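Local coordinates for centrosomal protein 43 (Homo sapiens, PDB 2D68), which is required for anchoring microtubules to centrosomes and for ciliation, here represented by its helical N-terminal dimerisation domain, at residues Val40-Glu44 with Thr45-Gln49; Gly50-Gly53 with Arg54-Ala58. One frame throughout, in Å; residues are numbered along the deposited sequence.

Interaction 1 (Val40-Glu44 with Thr45-Gln49)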
ATOM      1  N   VAL B  40       6.303   3.073  13.415  1.00 10.97           N
ATOM      2  CA  VAL B  40       5.035   2.733  14.089  1.00 11.36           C
ATOM      3  C   VAL B  40       4.327   1.567  13.402  1.00 11.70           C
ATOM      4  O   VAL B  40       3.767   0.682  14.067  1.00 10.22           O
ATOM      5  CB  VAL B  40       4.113   3.969  14.178  1.00 12.32           C
ATOM      6  CG1 VAL B  40       2.767   3.639  14.827  1.00 13.55           C
ATOM      7  CG2 VAL B  40       4.796   5.049  14.968  1.00 13.52           C
ATOM      8  N   PHE B  41       4.368   1.563  12.072  1.00 10.50           N
ATOM      9  CA  PHE B  41       3.798   0.458  11.270  1.00 10.40           C
ATOM     10  C   PHE B  41       4.288  -0.921  11.711  1.00 10.48           C
ATOM     11  O   PHE B  41       3.496  -1.853  11.873  1.00 10.57           O
ATOM     12  CB  PHE B  41       4.135   0.683   9.797  1.00 10.92           C
ATOM     13  CG  PHE B  41       3.576  -0.361   8.851  1.00 10.56           C
ATOM     14  CD1 PHE B  41       2.296  -0.230   8.330  1.00 11.33           C
ATOM     15  CD2 PHE B  41       4.358  -1.450   8.456  1.00 12.38           C
ATOM     16  CE1 PHE B  41       1.785  -1.175   7.425  1.00 13.19           C
ATOM     17  CE2 PHE B  41       3.852  -2.402   7.559  1.00 13.55           C
ATOM     18  CZ  PHE B  41       2.566  -2.262   7.048  1.00 11.62           C
ATOM     19  N   GLN B  42       5.593  -1.052  11.897  1.00 10.78           N
ATOM     20  CA  GLN B  42       6.156  -2.352  12.242  1.00 11.67           C
ATOM     21  C   GLN B  42       5.636  -2.930  13.578  1.00 11.93           C
ATOM     22  O   GLN B  42       5.132  -4.061  13.598  1.00 11.50           O
ATOM     23  CB  GLN B  42       7.668  -2.327  12.101  1.00 12.37           C
ATOM     24  CG  GLN B  42       8.077  -2.077  10.636  1.00 14.40           C
ATOM     25  CD  GLN B  42       9.541  -2.313  10.377  1.00 17.58           C
ATOM     26  OE1 GLN B  42      10.402  -1.949  11.190  1.00 22.53           O
ATOM     27  NE2 GLN B  42       9.844  -2.905   9.222  1.00 22.21           N
ATOM     28  N   PRO B  43       5.726  -2.171  14.692  1.00 12.26           N
ATOM     29  CA  PRO B  43       5.120  -2.752  15.899  1.00 12.33           C
ATOM     30  C   PRO B  43       3.591  -2.879  15.809  1.00 12.09           C
ATOM     31  O   PRO B  43       3.027  -3.836  16.348  1.00 13.68           O
ATOM     32  CB  PRO B  43       5.507  -1.767  17.025  1.00 12.19           C
ATOM     33  CG  PRO B  43       5.867  -0.510  16.343  1.00 13.49           C
ATOM     34  CD  PRO B  43       6.366  -0.872  14.965  1.00 13.10           C
ATOM     35  N   GLU B  44       2.925  -1.954  15.123  1.00 12.17           N
ATOM     36  CA  GLU B  44       1.460  -1.987  15.086  1.00 12.04           C
ATOM     37  C   GLU B  44       0.910  -3.180  14.293  1.00 11.91           C
ATOM     38  O   GLU B  44      -0.206  -3.656  14.549  1.00 13.22           O
ATOM     39  CB  GLU B  44       0.865  -0.671  14.581  1.00 12.41           C
ATOM     40  CG  GLU B  44      -0.546  -0.424  15.131  1.00 12.63           C
ATOM     41  CD  GLU B  44      -1.165   0.922  14.760  1.00 12.59           C
ATOM     42  OE1 GLU B  44      -0.835   1.506  13.708  1.00 13.08           O
ATOM     43  OE2 GLU B  44      -2.011   1.387  15.541  1.00 13.26           O
ATOM     44  N   THR B  45       1.706  -3.653  13.332  1.00 11.92           N
ATOM     45  CA  THR B  45       1.357  -4.813  12.517  1.00 11.85           C
ATOM     46  C   THR B  45       2.075  -6.088  12.946  1.00 11.92           C
ATOM     47  O   THR B  45       1.902  -7.140  12.326  1.00 11.60           O
ATOM     48  CB  THR B  45       1.686  -4.572  11.029  1.00 11.87           C
ATOM     49  OG1 THR B  45       3.093  -4.355  10.890  1.00 10.93           O
ATOM     50  CG2 THR B  45       0.916  -3.388  10.459  1.00 12.75           C
ATOM     51  N   SER B  46       2.882  -6.003  14.004  1.00 12.64           N
ATOM     52  CA  SER B  46       3.677  -7.149  14.445  1.00 13.98           C
ATOM     53  C   SER B  46       4.597  -7.653  13.308  1.00 14.40           C
ATOM     54  O   SER B  46       4.712  -8.868  13.057  1.00 15.53           O
ATOM     55  CB  SER B  46       2.762  -8.264  14.978  1.00 14.19           C
ATOM     56  OG  SER B  46       1.999  -7.795  16.075  1.00 17.04           O
ATOM     57  N   THR B  47       5.227  -6.713  12.607  1.00 14.50           N
ATOM     58  CA  THR B  47       6.175  -7.045  11.537  1.00 14.58           C
ATOM     59  C   THR B  47       7.558  -6.427  11.808  1.00 14.33           C
ATOM     60  O   THR B  47       8.230  -5.932  10.900  1.00 14.10           O
ATOM     61  CB  THR B  47       5.619  -6.675  10.114  1.00 14.28           C
ATOM     62  OG1 THR B  47       5.470  -5.256   9.975  1.00 14.07           O
ATOM     63  CG2 THR B  47       4.275  -7.378   9.856  1.00 15.07           C
ATOM     64  N   LEU B  48       7.986  -6.478  13.077  1.00 15.40           N
ATOM     65  CA  LEU B  48       9.275  -5.901  13.466  1.00 15.24           C
ATOM     66  C   LEU B  48      10.475  -6.474  12.692  1.00 14.48           C
ATOM     67  O   LEU B  48      11.469  -5.768  12.452  1.00 14.37           O
ATOM     68  CB  LEU B  48       9.484  -5.952  14.998  1.00 16.66           C
ATOM     69  CG  LEU B  48       8.624  -4.959  15.825  1.00 18.02           C
ATOM     70  CD1 LEU B  48       8.692  -5.238  17.318  1.00 23.14           C
ATOM     71  CD2 LEU B  48       8.995  -3.513  15.545  1.00 21.24           C
ATOM     72  N   GLN B  49      10.346  -7.724  12.262  1.00 13.99           N
ATOM     73  CA  GLN B  49      11.380  -8.400  11.455  1.00 13.49           C
ATOM     74  C   GLN B  49      11.357  -7.966   9.984  1.00 12.97           C
ATOM     75  O   GLN B  49      12.252  -8.307   9.212  1.00 12.40           O
ATOM     76  CB  GLN B  49      11.221  -9.919  11.581  1.00 14.52           C
ATOM     77  CG  GLN B  49      11.443 -10.422  13.022  1.00 15.94           C
ATOM     78  CD  GLN B  49      12.849 -10.101  13.532  1.00 18.41           C
ATOM     79  OE1 GLN B  49      13.089  -9.038  14.112  1.00 19.94           O
ATOM     80  NE2 GLN B  49      13.774 -11.009  13.304  1.00 19.08           N
TER
HETATM   81  O   HOH W   1       7.204  -3.971   7.997  1.00 26.87           O
HETATM   82  O   HOH W   2      11.916  -3.429  13.923  1.00 27.53           O
HETATM   83  O   HOH W   3      -0.349  -6.561  15.216  1.00 25.35           O
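T45 lays its methyl over one face of the F41 ring: CG2 sits 3.9 Å from the ring centroid and 13° off the normal, a CH-pi contact. Its hydroxyl serves the backbone of that same phenylalanine. With OG1 set between the backbone N and the carbonyl carbon (chi1 62°), it donates to F41 O at 2.7 Å, while T45 N reaches the same oxygen at 2.9 Å; the two donors come from opposite faces of the carbonyl plane. Just beyond, helix 35-45 ends in a Schellman motif within the LisH part of the dimerisation domain. S46 takes a positive phi of 58°, and two bonds run back into the last turn. T47 N to Q42 O is the shorter and fairly straight one, at 2.8 Å, whereas S46 N approaches P43 O from above its carbonyl plane. A valine at T45 would probably keep a methyl near the ring but leave F41 O with the amide as its remaining donor from this turn. On the loop side, Q42 and T47 cross at about a right angle, and one water links Q42 NE2 to T47 OG1. L48 brings CD2 to within 3.8 Å of P43 CD, the two side chains again meeting nearly perpendicular in a small apolar patch. The F41 ring also packs on V25, A26 and L29 of helix 16-31. E44 instead faces the second subunit, its carboxylate taking hydrogen bonds from T37 OG1 and F36 N of that chain.

Interaction 2 (Gly50-Gly53 with Arg54-Ala58)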
ATOM      1  N   GLY B  50      10.341  -7.202   9.606  1.00 11.44           N
ATOM      2  CA  GLY B  50      10.240  -6.706   8.234  1.00 11.59           C
ATOM      3  C   GLY B  50       9.542  -7.685   7.324  1.00 11.39           C
ATOM      4  O   GLY B  50       9.673  -8.908   7.448  1.00 11.23           O
ATOM      5  N   LEU B  51       8.763  -7.129   6.406  1.00 10.81           N
ATOM      6  CA  LEU B  51       8.094  -7.938   5.392  1.00 10.63           C
ATOM      7  C   LEU B  51       9.043  -8.189   4.212  1.00 10.63           C
ATOM      8  O   LEU B  51      10.228  -7.832   4.272  1.00 10.71           O
ATOM      9  CB  LEU B  51       6.801  -7.248   4.969  1.00 11.57           C
ATOM     10  CG  LEU B  51       5.761  -7.175   6.106  1.00 13.14           C
ATOM     11  CD1 LEU B  51       4.698  -6.095   5.850  1.00 13.96           C
ATOM     12  CD2 LEU B  51       5.126  -8.545   6.330  1.00 16.66           C
ATOM     13  N   GLU B  52       8.537  -8.822   3.151  1.00  9.94           N
ATOM     14  CA  GLU B  52       9.402  -9.140   2.001  1.00 10.25           C
ATOM     15  C   GLU B  52       9.901  -7.906   1.270  1.00  9.62           C
ATOM     16  O   GLU B  52       9.197  -6.907   1.167  1.00 10.16           O
ATOM     17  CB  GLU B  52       8.709 -10.105   1.037  1.00 10.26           C
ATOM     18  CG  GLU B  52       8.741 -11.568   1.514  1.00 12.07           C
ATOM     19  CD  GLU B  52       7.958 -11.769   2.792  1.00 12.95           C
ATOM     20  OE1 GLU B  52       6.740 -11.500   2.784  1.00 14.83           O
ATOM     21  OE2 GLU B  52       8.561 -12.179   3.810  1.00 14.14           O
ATOM     22  N   GLY B  53      11.129  -7.979   0.770  1.00  9.48           N
ATOM     23  CA  GLY B  53      11.748  -6.825   0.110  1.00  8.60           C
ATOM     24  C   GLY B  53      11.209  -6.532  -1.275  1.00  8.72           C
ATOM     25  O   GLY B  53      10.630  -7.400  -1.930  1.00  8.42           O
ATOM     26  N   ARG B  54      11.449  -5.310  -1.732  1.00  8.86           N
ATOM     27  CA  ARG B  54      11.026  -4.880  -3.062  1.00  8.88           C
ATOM     28  C   ARG B  54      11.291  -5.891  -4.193  1.00  9.16           C
ATOM     29  O   ARG B  54      10.391  -6.178  -4.981  1.00  9.71           O
ATOM     30  CB  ARG B  54      11.702  -3.561  -3.417  1.00  8.80           C
ATOM     31  CG  ARG B  54      11.309  -3.036  -4.790  1.00 10.06           C
ATOM     32  CD  ARG B  54      12.037  -1.775  -5.117  1.00  9.89           C
ATOM     33  NE  ARG B  54      11.760  -1.402  -6.500  1.00 10.75           N
ATOM     34  CZ  ARG B  54      11.089  -0.317  -6.877  1.00 11.12           C
ATOM     35  NH1 ARG B  54      10.596   0.525  -5.973  1.00  9.86           N
ATOM     36  NH2 ARG B  54      10.912  -0.092  -8.180  1.00 11.83           N
ATOM     37  N   GLU B  55      12.516  -6.407  -4.297  1.00  9.50           N
ATOM     38  CA  GLU B  55      12.832  -7.266  -5.452  1.00  9.13           C
ATOM     39  C   GLU B  55      12.213  -8.668  -5.345  1.00  9.52           C
ATOM     40  O   GLU B  55      11.854  -9.283  -6.350  1.00 11.01           O
ATOM     41  CB  GLU B  55      14.345  -7.336  -5.703  1.00  9.95           C
ATOM     42  CG  GLU B  55      15.058  -5.966  -5.687  1.00 10.21           C
ATOM     43  CD  GLU B  55      14.383  -4.902  -6.557  1.00 11.81           C
ATOM     44  OE1 GLU B  55      13.642  -5.258  -7.514  1.00 12.97           O
ATOM     45  OE2 GLU B  55      14.622  -3.703  -6.291  1.00 13.94           O
ATOM     46  N   ASN B  56      12.027  -9.125  -4.107  1.00  9.82           N
ATOM     47  CA  ASN B  56      11.254 -10.332  -3.820  1.00 10.08           C
ATOM     48  C   ASN B  56       9.819 -10.128  -4.334  1.00  9.98           C
ATOM     49  O   ASN B  56       9.257 -10.968  -5.045  1.00 10.56           O
ATOM     50  CB  ASN B  56      11.297 -10.572  -2.307  1.00 10.71           C
ATOM     51  CG  ASN B  56      10.461 -11.750  -1.851  1.00 12.40           C
ATOM     52  OD1 ASN B  56       9.316 -11.918  -2.251  1.00 19.62           O
ATOM     53  ND2 ASN B  56      11.020 -12.531  -0.948  1.00 16.71           N
ATOM     54  N   LEU B  57       9.228  -8.988  -3.980  1.00  9.13           N
ATOM     55  CA  LEU B  57       7.870  -8.701  -4.421  1.00  9.10           C
ATOM     56  C   LEU B  57       7.774  -8.597  -5.937  1.00  9.36           C
ATOM     57  O   LEU B  57       6.841  -9.130  -6.522  1.00 10.22           O
ATOM     58  CB  LEU B  57       7.388  -7.393  -3.790  1.00  9.87           C
ATOM     59  CG  LEU B  57       7.441  -7.356  -2.272  1.00  9.56           C
ATOM     60  CD1 LEU B  57       6.978  -5.995  -1.809  1.00 10.01           C
ATOM     61  CD2 LEU B  57       6.602  -8.421  -1.626  1.00 13.35           C
ATOM     62  N   ALA B  58       8.734  -7.916  -6.564  1.00 10.10           N
ATOM     63  CA  ALA B  58       8.713  -7.767  -8.019  1.00 10.18           C
ATOM     64  C   ALA B  58       8.780  -9.130  -8.701  1.00 10.98           C
ATOM     65  O   ALA B  58       8.034  -9.403  -9.641  1.00 11.52           O
ATOM     66  CB  ALA B  58       9.842  -6.877  -8.477  1.00 10.21           C
TER
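G53 occupies the N-cap position of helix 54-61, and its carbonyl accepts the first-turn hydrogen bond from L57 N: 2.9 Å, with an N-H...O angle of 165°. Around this cap the side chains of E52, N56 and L57 close in. E52 is bent at chi2, which folds its aliphatic part against N56 and carries the carboxylate off to a salt bridge with R19. The contact with N56 is therefore one of packing, CG of E52 lying 3.5 Å from ND2 of N56, and the carboxylate and amide planes are turned 49° apart. N56 holds CG anti to its own backbone N (chi1 176°), which turns the amide toward E52, whose side chain it crosses at a slant. L57 sets CG beside its backbone N instead, which puts that carbon 3.2 Å from G53 O; the side chain also touches L20 and S23 of helix 16-31 and L74 of helix 74-80. R54 leaves the cap as a chain extended from CG to NE, and its guanidinium is taken up by salt bridges to E65 and E27 and by the carbonyls of T69 and G72. Beside the cap, CD2 of L57 rests 3.8 Å from CB of E52.

Overall arrangement
Interactions 1 and 2 lie in series along the chain, at the two ends of the connection between helix 35-45 and helix 54-61: 40-49 closes the first helix and 50-58 opens the second. Their centres are about 16 Å apart, yet they touch where Q42 packs on G50 and F41 on L51. Interaction 1 is partly buried and borders the second subunit; interaction 2 is a surface contact within one chain, though its L57 is buried. Both pack against helix 16-31, the first through F41, the second through L51, L57 and R54. Hydroxyl, amide and water bonds dominate the helix end, whereas at the helix start one backbone bond crosses and E52 and R54 form outside salt bridges.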